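Local coordinates for protein aminotransferase (Streptomyces pactum, PDB 4ZM4) that binds pyridoxal-5'-phosphate as a member of the class-III aminotransferase family and assembles from two copies of its chain, at residues B[105-110]-B[117-122]; B[285-290]-B[319-324]. The protein carries 1 engineered substitution. All blocks are in the same frame, centred on the assembly; numbering follows the deposited sequence.

Interaction 1 (B[105-110]-B[117-122]). With P3B ((3E,4R,5R)-4,5-dihydroxy-3-{[(Z)-{3-hydroxy-2-methyl-5-[(phosphonooxy)methyl]pyridin-4(1H)-ylidene}methyl]imino}cyclohex-1-ene-1-carboxylic acid), chain H.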
ATOM      1  N   ALA B 105      16.551   3.492 -12.876  1.00 21.53           N
ATOM      2  CA  ALA B 105      17.103   3.894 -14.203  1.00 20.32           C
ATOM      3  C   ALA B 105      16.123   3.638 -15.329  1.00 21.14           C
ATOM      4  O   ALA B 105      15.935   4.493 -16.212  1.00 23.81           O
ATOM      5  CB  ALA B 105      18.417   3.187 -14.479  1.00 19.90           C
ATOM      6  N   LEU B 106      15.450   2.494 -15.295  1.00 20.69           N
ATOM      7  CA  LEU B 106      14.357   2.253 -16.246  1.00 20.10           C
ATOM      8  C   LEU B 106      13.261   3.313 -16.219  1.00 20.52           C
ATOM      9  O   LEU B 106      12.794   3.756 -17.264  1.00 23.19           O
ATOM     10  CB  LEU B 106      13.771   0.845 -16.052  1.00 20.22           C
ATOM     11  CG  LEU B 106      14.642  -0.180 -16.790  1.00 20.21           C
ATOM     12  CD1 LEU B 106      14.446  -1.604 -16.281  1.00 19.31           C
ATOM     13  CD2 LEU B 106      14.367  -0.085 -18.288  1.00 19.48           C
ATOM     14  N   ILE B 107      12.782   3.679 -15.034  1.00 20.88           N
ATOM     15  CA  ILE B 107      11.748   4.718 -14.934  1.00 20.43           C
ATOM     16  C   ILE B 107      12.300   6.023 -15.527  1.00 21.30           C
ATOM     17  O   ILE B 107      11.638   6.639 -16.359  1.00 19.34           O
ATOM     18  CB  ILE B 107      11.278   4.945 -13.469  1.00 21.65           C
ATOM     19  CG1 ILE B 107      10.493   3.717 -12.972  1.00 22.59           C
ATOM     20  CG2 ILE B 107      10.405   6.181 -13.351  1.00 20.58           C
ATOM     21  CD1 ILE B 107      10.307   3.691 -11.474  1.00 24.90           C
ATOM     22  N   ALA B 108      13.526   6.406 -15.138  1.00 21.09           N
ATOM     23  CA  ALA B 108      14.116   7.671 -15.602  1.00 21.96           C
ATOM     24  C   ALA B 108      14.273   7.719 -17.129  1.00 21.94           C
ATOM     25  O   ALA B 108      14.010   8.748 -17.745  1.00 20.24           O
ATOM     26  CB  ALA B 108      15.436   7.953 -14.923  1.00 21.13           C
ATOM     27  N   GLU B 109      14.639   6.590 -17.716  1.00 22.01           N
ATOM     28  CA  GLU B 109      14.832   6.488 -19.166  1.00 22.62           C
ATOM     29  C   GLU B 109      13.512   6.660 -19.872  1.00 23.65           C
ATOM     30  O   GLU B 109      13.425   7.393 -20.843  1.00 25.02           O
ATOM     31  CB  GLU B 109      15.436   5.115 -19.549  1.00 23.34           C
ATOM     32  CG  GLU B 109      15.999   5.092 -20.957  1.00 24.74           C
ATOM     33  CD  GLU B 109      16.268   3.683 -21.511  1.00 24.31           C
ATOM     34  OE1 GLU B 109      16.609   2.755 -20.746  1.00 23.06           O
ATOM     35  OE2 GLU B 109      16.127   3.508 -22.717  1.00 24.82           O
ATOM     36  N   LEU B 110      12.480   5.977 -19.380  1.00 22.95           N
ATOM     37  CA  LEU B 110      11.193   5.962 -20.040  1.00 22.16           C
ATOM     38  C   LEU B 110      10.325   7.197 -19.747  1.00 22.69           C
ATOM     39  O   LEU B 110       9.439   7.530 -20.547  1.00 20.84           O
ATOM     40  CB  LEU B 110      10.440   4.642 -19.697  1.00 21.89           C
ATOM     41  CG  LEU B 110      10.716   3.394 -20.561  1.00 21.64           C
ATOM     42  CD1 LEU B 110      12.166   3.213 -20.921  1.00 21.14           C
ATOM     43  CD2 LEU B 110      10.219   2.154 -19.870  1.00 23.07           C
ATOM     44  N   VAL B 117      13.246   8.771  -8.004  1.00 23.21           N
ATOM     45  CA  VAL B 117      11.951   8.338  -7.491  1.00 23.03           C
ATOM     46  C   VAL B 117      12.070   7.850  -6.065  1.00 23.09           C
ATOM     47  O   VAL B 117      13.178   7.631  -5.560  1.00 23.50           O
ATOM     48  CB  VAL B 117      11.343   7.182  -8.340  1.00 22.13           C
ATOM     49  CG1 VAL B 117      11.061   7.622  -9.742  1.00 20.95           C
ATOM     50  CG2 VAL B 117      12.273   5.964  -8.377  1.00 24.42           C
ATOM     51  N   ARG B 118      10.913   7.696  -5.421  1.00 22.51           N
ATOM     52  CA  ARG B 118      10.775   6.817  -4.273  1.00 21.43           C
ATOM     53  C   ARG B 118       9.597   5.897  -4.531  1.00 21.21           C
ATOM     54  O   ARG B 118       8.669   6.252  -5.246  1.00 21.96           O
ATOM     55  CB  ARG B 118      10.599   7.590  -2.996  1.00 22.96           C
ATOM     56  CG  ARG B 118      11.895   8.210  -2.499  1.00 24.55           C
ATOM     57  CD  ARG B 118      11.914   8.321  -0.990  1.00 24.70           C
ATOM     58  NE  ARG B 118      13.026   9.106  -0.488  1.00 25.08           N
ATOM     59  CZ  ARG B 118      13.286   9.276   0.806  1.00 27.45           C
ATOM     60  NH1 ARG B 118      12.512   8.712   1.741  1.00 26.06           N
ATOM     61  NH2 ARG B 118      14.339   9.998   1.177  1.00 29.21           N
ATOM     62  N   PHE B 119       9.703   4.678  -4.025  1.00 19.82           N
ATOM     63  CA  PHE B 119       8.681   3.665  -4.223  1.00 18.63           C
ATOM     64  C   PHE B 119       7.742   3.580  -3.032  1.00 17.24           C
ATOM     65  O   PHE B 119       8.091   3.964  -1.912  1.00 14.83           O
ATOM     66  CB  PHE B 119       9.307   2.299  -4.458  1.00 18.75           C
ATOM     67  CG  PHE B 119      10.042   2.207  -5.771  1.00 19.23           C
ATOM     68  CD1 PHE B 119       9.331   2.002  -6.954  1.00 18.49           C
ATOM     69  CD2 PHE B 119      11.406   2.366  -5.820  1.00 17.43           C
ATOM     70  CE1 PHE B 119       9.982   1.950  -8.152  1.00 19.27           C
ATOM     71  CE2 PHE B 119      12.052   2.317  -7.021  1.00 18.51           C
ATOM     72  CZ  PHE B 119      11.348   2.119  -8.191  1.00 18.31           C
ATOM     73  N   ALA B 120       6.551   3.046  -3.324  1.00 16.34           N
ATOM     74  CA  ALA B 120       5.500   2.838  -2.352  1.00 16.92           C
ATOM     75  C   ALA B 120       4.788   1.559  -2.749  1.00 18.15           C
ATOM     76  O   ALA B 120       5.057   1.004  -3.811  1.00 17.12           O
ATOM     77  CB  ALA B 120       4.523   4.026  -2.352  1.00 15.86           C
ATOM     78  N   ASN B 121       3.798   1.166  -1.947  1.00 19.02           N
ATOM     79  CA  ASN B 121       3.010  -0.034  -2.243  1.00 18.96           C
ATOM     80  C   ASN B 121       1.787   0.253  -3.094  1.00 18.65           C
ATOM     81  O   ASN B 121       1.225  -0.664  -3.676  1.00 18.17           O
ATOM     82  CB  ASN B 121       2.565  -0.690  -0.939  1.00 18.87           C
ATOM     83  CG  ASN B 121       3.723  -0.990  -0.042  1.00 19.66           C
ATOM     84  OD1 ASN B 121       4.575  -1.826  -0.370  1.00 19.85           O
ATOM     85  ND2 ASN B 121       3.791  -0.303   1.109  1.00 19.64           N
ATOM     86  N   SER B 122       1.356   1.510  -3.164  1.00 17.65           N
ATOM     87  CA  SER B 122       0.070   1.846  -3.790  1.00 17.07           C
ATOM     88  C   SER B 122       0.021   3.288  -4.281  1.00 15.81           C
ATOM     89  O   SER B 122       0.792   4.118  -3.816  1.00 15.96           O
ATOM     90  CB  SER B 122      -1.029   1.661  -2.775  1.00 17.58           C
ATOM     91  OG  SER B 122      -0.882   2.609  -1.738  1.00 18.82           O
TER
HETATM   92  OAH P3B H 501      -4.501   3.220  -3.927  1.00 14.68           O
HETATM   93  PBA P3B H 501      -4.381   2.596  -5.380  1.00 15.23           P
HETATM   94  OAI P3B H 501      -5.688   1.888  -5.568  1.00 14.22           O
HETATM   95  OAC P3B H 501      -3.225   1.623  -5.535  1.00 16.44           O
HETATM   96  OAQ P3B H 501      -4.289   3.972  -6.326  1.00 14.93           O
HETATM   97  CAM P3B H 501      -5.085   5.172  -6.057  1.00 14.96           C
HETATM   98  CAV P3B H 501      -5.236   5.823  -7.256  1.00 15.18           C
HETATM   99  CAL P3B H 501      -4.439   6.938  -7.476  1.00 13.73           C
HETATM  100  NAP P3B H 501      -4.539   7.587  -8.700  1.00 13.84           N
HETATM  101  CAU P3B H 501      -5.391   7.134  -9.681  1.00 13.30           C
HETATM  102  CAA P3B H 501      -5.508   7.798 -10.873  1.00 13.01           C
HETATM  103  CAW P3B H 501      -6.176   6.093  -9.456  1.00 13.23           C
HETATM  104  OAE P3B H 501      -6.993   5.701 -10.460  1.00 13.91           O
HETATM  105  CAX P3B H 501      -6.125   5.362  -8.267  1.00 16.63           C
HETATM  106  CAJ P3B H 501      -6.998   4.238  -8.056  1.00 20.22           C
HETATM  107  NAO P3B H 501      -8.015   3.937  -8.932  1.00 24.96           N
HETATM  108  CAT P3B H 501      -8.927   2.944  -8.686  1.00 33.34           C
HETATM  109  CAK P3B H 501      -9.071   2.231  -7.463  1.00 33.36           C
HETATM  110  CAS P3B H 501     -10.060   1.285  -7.219  1.00 31.90           C
HETATM  111  CAR P3B H 501     -10.126   0.562  -6.013  1.00 30.86           C
HETATM  112  OAD P3B H 501     -10.942  -0.356  -5.833  1.00 31.04           O
HETATM  113  OAB P3B H 501      -9.451   0.840  -5.053  1.00 28.77           O
HETATM  114  CAN P3B H 501     -10.823   0.805  -8.211  1.00 34.43           C
HETATM  115  CAY P3B H 501     -10.677   1.394  -9.624  1.00 35.22           C
HETATM  116  OAF P3B H 501     -12.045   1.475 -10.068  1.00 40.25           O
HETATM  117  CAZ P3B H 501      -9.897   2.766  -9.733  1.00 35.14           C
HETATM  118  OAG P3B H 501      -9.367   3.123 -11.063  1.00 31.64           O

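Interaction 2 (B[285-290]-B[319-324])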
ATOM      1  N   PHE B 285       1.738  -6.344  -9.729  1.00 17.11           N
ATOM      2  CA  PHE B 285       2.320  -6.489  -8.405  1.00 18.30           C
ATOM      3  C   PHE B 285       2.024  -5.208  -7.618  1.00 19.16           C
ATOM      4  O   PHE B 285       2.110  -4.103  -8.191  1.00 23.19           O
ATOM      5  CB  PHE B 285       3.843  -6.724  -8.482  1.00 17.63           C
ATOM      6  CG  PHE B 285       4.461  -7.197  -7.190  1.00 17.61           C
ATOM      7  CD1 PHE B 285       4.801  -6.288  -6.178  1.00 18.93           C
ATOM      8  CD2 PHE B 285       4.702  -8.536  -6.969  1.00 19.27           C
ATOM      9  CE1 PHE B 285       5.374  -6.719  -4.991  1.00 18.90           C
ATOM     10  CE2 PHE B 285       5.278  -8.989  -5.780  1.00 19.66           C
ATOM     11  CZ  PHE B 285       5.618  -8.068  -4.792  1.00 19.79           C
ATOM     12  N   PRO B 286       1.728  -5.320  -6.319  1.00 17.33           N
ATOM     13  CA  PRO B 286       1.465  -4.054  -5.620  1.00 18.57           C
ATOM     14  C   PRO B 286       2.710  -3.173  -5.455  1.00 18.86           C
ATOM     15  O   PRO B 286       3.597  -3.477  -4.639  1.00 21.62           O
ATOM     16  CB  PRO B 286       0.897  -4.497  -4.277  1.00 17.56           C
ATOM     17  CG  PRO B 286       0.798  -5.973  -4.351  1.00 18.32           C
ATOM     18  CD  PRO B 286       1.702  -6.455  -5.416  1.00 17.22           C
ATOM     19  N   VAL B 287       2.795  -2.138  -6.286  1.00 18.97           N
ATOM     20  CA  VAL B 287       3.940  -1.233  -6.326  1.00 17.90           C
ATOM     21  C   VAL B 287       3.547   0.069  -6.988  1.00 16.87           C
ATOM     22  O   VAL B 287       2.689   0.101  -7.843  1.00 16.14           O
ATOM     23  CB  VAL B 287       5.151  -1.856  -7.062  1.00 19.07           C
ATOM     24  CG1 VAL B 287       4.836  -2.128  -8.519  1.00 21.17           C
ATOM     25  CG2 VAL B 287       6.392  -0.970  -6.951  1.00 19.16           C
ATOM     26  N   ALA B 288       4.148   1.155  -6.513  1.00 17.43           N
ATOM     27  CA  ALA B 288       3.912   2.487  -7.024  1.00 18.24           C
ATOM     28  C   ALA B 288       5.184   3.301  -6.801  1.00 18.73           C
ATOM     29  O   ALA B 288       6.113   2.841  -6.145  1.00 19.32           O
ATOM     30  CB  ALA B 288       2.762   3.149  -6.285  1.00 19.20           C
ATOM     31  N   ALA B 289       5.230   4.487  -7.383  1.00 18.78           N
ATOM     32  CA  ALA B 289       6.363   5.384  -7.208  1.00 18.80           C
ATOM     33  C   ALA B 289       5.907   6.815  -7.406  1.00 18.10           C
ATOM     34  O   ALA B 289       4.927   7.082  -8.104  1.00 17.77           O
ATOM     35  CB  ALA B 289       7.473   5.046  -8.224  1.00 18.87           C
ATOM     36  N   PHE B 290       6.680   7.739  -6.884  1.00 18.76           N
ATOM     37  CA  PHE B 290       6.545   9.121  -7.311  1.00 19.73           C
ATOM     38  C   PHE B 290       7.925   9.685  -7.505  1.00 20.57           C
ATOM     39  O   PHE B 290       8.869   9.268  -6.836  1.00 22.76           O
ATOM     40  CB  PHE B 290       5.687   9.956  -6.335  1.00 18.53           C
ATOM     41  CG  PHE B 290       6.306  10.151  -5.006  1.00 18.77           C
ATOM     42  CD1 PHE B 290       6.302   9.125  -4.076  1.00 18.63           C
ATOM     43  CD2 PHE B 290       6.888  11.362  -4.669  1.00 18.61           C
ATOM     44  CE1 PHE B 290       6.875   9.307  -2.839  1.00 18.91           C
ATOM     45  CE2 PHE B 290       7.469  11.532  -3.432  1.00 19.66           C
ATOM     46  CZ  PHE B 290       7.445  10.511  -2.512  1.00 18.67           C
ATOM     47  N   ARG B 319      11.818  -6.117  -8.828  1.00 20.09           N
ATOM     48  CA  ARG B 319      12.003  -7.100  -9.903  1.00 20.87           C
ATOM     49  C   ARG B 319      10.857  -7.004 -10.923  1.00 21.08           C
ATOM     50  O   ARG B 319      11.069  -7.072 -12.146  1.00 21.44           O
ATOM     51  CB  ARG B 319      12.119  -8.515  -9.318  1.00 22.58           C
ATOM     52  CG  ARG B 319      12.597  -9.573 -10.305  1.00 24.49           C
ATOM     53  CD  ARG B 319      14.049  -9.369 -10.735  1.00 24.72           C
ATOM     54  NE  ARG B 319      14.425 -10.345 -11.742  1.00 25.36           N
ATOM     55  CZ  ARG B 319      14.881 -11.562 -11.483  1.00 27.52           C
ATOM     56  NH1 ARG B 319      15.071 -11.982 -10.244  1.00 29.78           N
ATOM     57  NH2 ARG B 319      15.154 -12.373 -12.477  1.00 29.17           N
ATOM     58  N   ALA B 320       9.622  -6.861 -10.430  1.00 21.27           N
ATOM     59  CA  ALA B 320       8.482  -6.723 -11.324  1.00 19.96           C
ATOM     60  C   ALA B 320       8.607  -5.448 -12.187  1.00 19.19           C
ATOM     61  O   ALA B 320       8.277  -5.469 -13.357  1.00 17.81           O
ATOM     62  CB  ALA B 320       7.177  -6.722 -10.533  1.00 19.85           C
ATOM     63  N   VAL B 321       9.069  -4.347 -11.596  1.00 19.12           N
ATOM     64  CA  VAL B 321       9.218  -3.105 -12.347  1.00 19.33           C
ATOM     65  C   VAL B 321      10.268  -3.321 -13.422  1.00 20.09           C
ATOM     66  O   VAL B 321      10.056  -2.953 -14.577  1.00 21.29           O
ATOM     67  CB  VAL B 321       9.593  -1.897 -11.447  1.00 20.53           C
ATOM     68  CG1 VAL B 321       9.979  -0.673 -12.255  1.00 19.54           C
ATOM     69  CG2 VAL B 321       8.439  -1.533 -10.516  1.00 21.41           C
ATOM     70  N   VAL B 322      11.382  -3.937 -13.056  1.00 20.47           N
ATOM     71  CA  VAL B 322      12.478  -4.195 -14.005  1.00 19.57           C
ATOM     72  C   VAL B 322      12.055  -5.092 -15.165  1.00 19.51           C
ATOM     73  O   VAL B 322      12.333  -4.807 -16.327  1.00 17.46           O
ATOM     74  CB  VAL B 322      13.695  -4.797 -13.271  1.00 20.23           C
ATOM     75  CG1 VAL B 322      14.698  -5.418 -14.266  1.00 19.48           C
ATOM     76  CG2 VAL B 322      14.364  -3.728 -12.404  1.00 18.59           C
ATOM     77  N   ALA B 323      11.368  -6.174 -14.849  1.00 20.34           N
ATOM     78  CA  ALA B 323      10.879  -7.082 -15.896  1.00 21.25           C
ATOM     79  C   ALA B 323       9.827  -6.406 -16.793  1.00 22.13           C
ATOM     80  O   ALA B 323       9.858  -6.564 -18.012  1.00 21.84           O
ATOM     81  CB  ALA B 323      10.305  -8.356 -15.279  1.00 21.78           C
ATOM     82  N   MET B 324       8.927  -5.628 -16.192  1.00 21.68           N
ATOM     83  CA  MET B 324       7.806  -5.067 -16.941  1.00 21.85           C
ATOM     84  C   MET B 324       8.283  -3.931 -17.789  1.00 20.68           C
ATOM     85  O   MET B 324       7.983  -3.873 -18.984  1.00 23.43           O
ATOM     86  CB  MET B 324       6.709  -4.601 -15.995  1.00 22.12           C
ATOM     87  CG  MET B 324       5.447  -4.118 -16.677  1.00 23.52           C
ATOM     88  SD  MET B 324       4.599  -5.360 -17.684  1.00 24.00           S
ATOM     89  CE  MET B 324       3.007  -4.547 -17.922  1.00 23.26           C
TER

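Interaction 1 (B[105-110]-B[117-122])
Ile107 packs helix 98-110 against Val117 and Phe119 of strand 116-120, an outermost strand of the seven-stranded sheet that forms the core of the large domain. Each branch of Ile107 has its own partner. The longer branch leaves CB beside the backbone N, with CG1 anti to the carbonyl carbon (chi1 -69°), and then runs extended to its terminal methyl, which reaches the far end of the Phe119 ring: Ile107 CD1 lies 3.8 Å from Phe119 CE1 and equally near CZ. The methyl meets this ring obliquely, and the two side chains come from opposite directions. The short branch serves the neighbouring residue on the same side of the strand, with Ile107 CG2 3.9 Å from Val117 CG1.

A beta-branched isoleucine suits this place because it carries two separate methyls, CG2 and CD1, one for each strand residue, while the long Phe119 side chain brings its CE1/CZ end to the isoleucine methyl although its CB does not point at the helix. Leu325 and Leu318 of helix 315-329 extend the apolar layer, touching Ile107 and Phe119 respectively.

Beyond the strand, Ser122 is the N-cap of helix 123-138, its OG bonded to Glu125 N, and its CB lies 3.5 Å from the phosphate oxygen OAC of P3B. A strand leading into a helix whose N-terminus faces the cofactor phosphate is characteristic of fold-type I pyridoxal-phosphate enzymes.

Interaction 2 (B[285-290]-B[319-324])
Phe285 and Ala320 meet through their beta carbons, Phe285 CB standing 3.9 Å from Ala320 CB where the chain leading into strand 288-292 passes helix 315-329. From that CB the side chain turns so that CG is anti to the backbone N (chi1 -167°), and the ring lies obliquely to the Ala320 methyl. Further out, one ring face takes Pro286 CD, 3.1 Å above its plane and offset toward the rim. The ring also meets that of Phe285 of the second subunit, their planes inclined at about 45°, so this one residue joins the intrachain packing to the dimer interface.

Alanine suits the helix position because its single methyl lets the backbones come close, with Phe285 CA only 6.8 Å from Ala320 CA. One residue along the helix, Val321 reaches Val287 with its CG2 methyl, the two beta-branched side chains crossing at an angle. Val321 CG2 sits almost evenly before the two methyls of Val287, 4.1 Å from CG2 and 4.2 Å from CG1. Val83 of helix 77-89 also touches both Phe285 and Ala320, closing the packing from another helix.

All four touching residues are buried, and the contact is wholly apolar. Helix 315-329 packs here on the loop that leads into strand 288-292, the one antiparallel strand of the seven-stranded sheet, and such a mixed sheet is typical of the large domain of fold-type I enzymes.

Interactions 1 and 2 are both buried, entirely apolar across their segments and similar in extent. They belong to one sheet: strands 116-120 and 288-292 are antiparallel neighbours, probably hydrogen-bonded from Ala288 N to Ala120 O and from Arg118 N to Phe290 O. Helix 315-329 is a partner in interaction 2 and a neighbour of interaction 1, and both contacts lie close to the second subunit. Their chemistry differs with position. Interaction 1 joins a helix to an edge strand through isoleucine, valine and phenylalanine, and its strand segment runs on to Ser122 of the P3B pocket. Interaction 2 uses smaller helix residues, set against the loop before its strand.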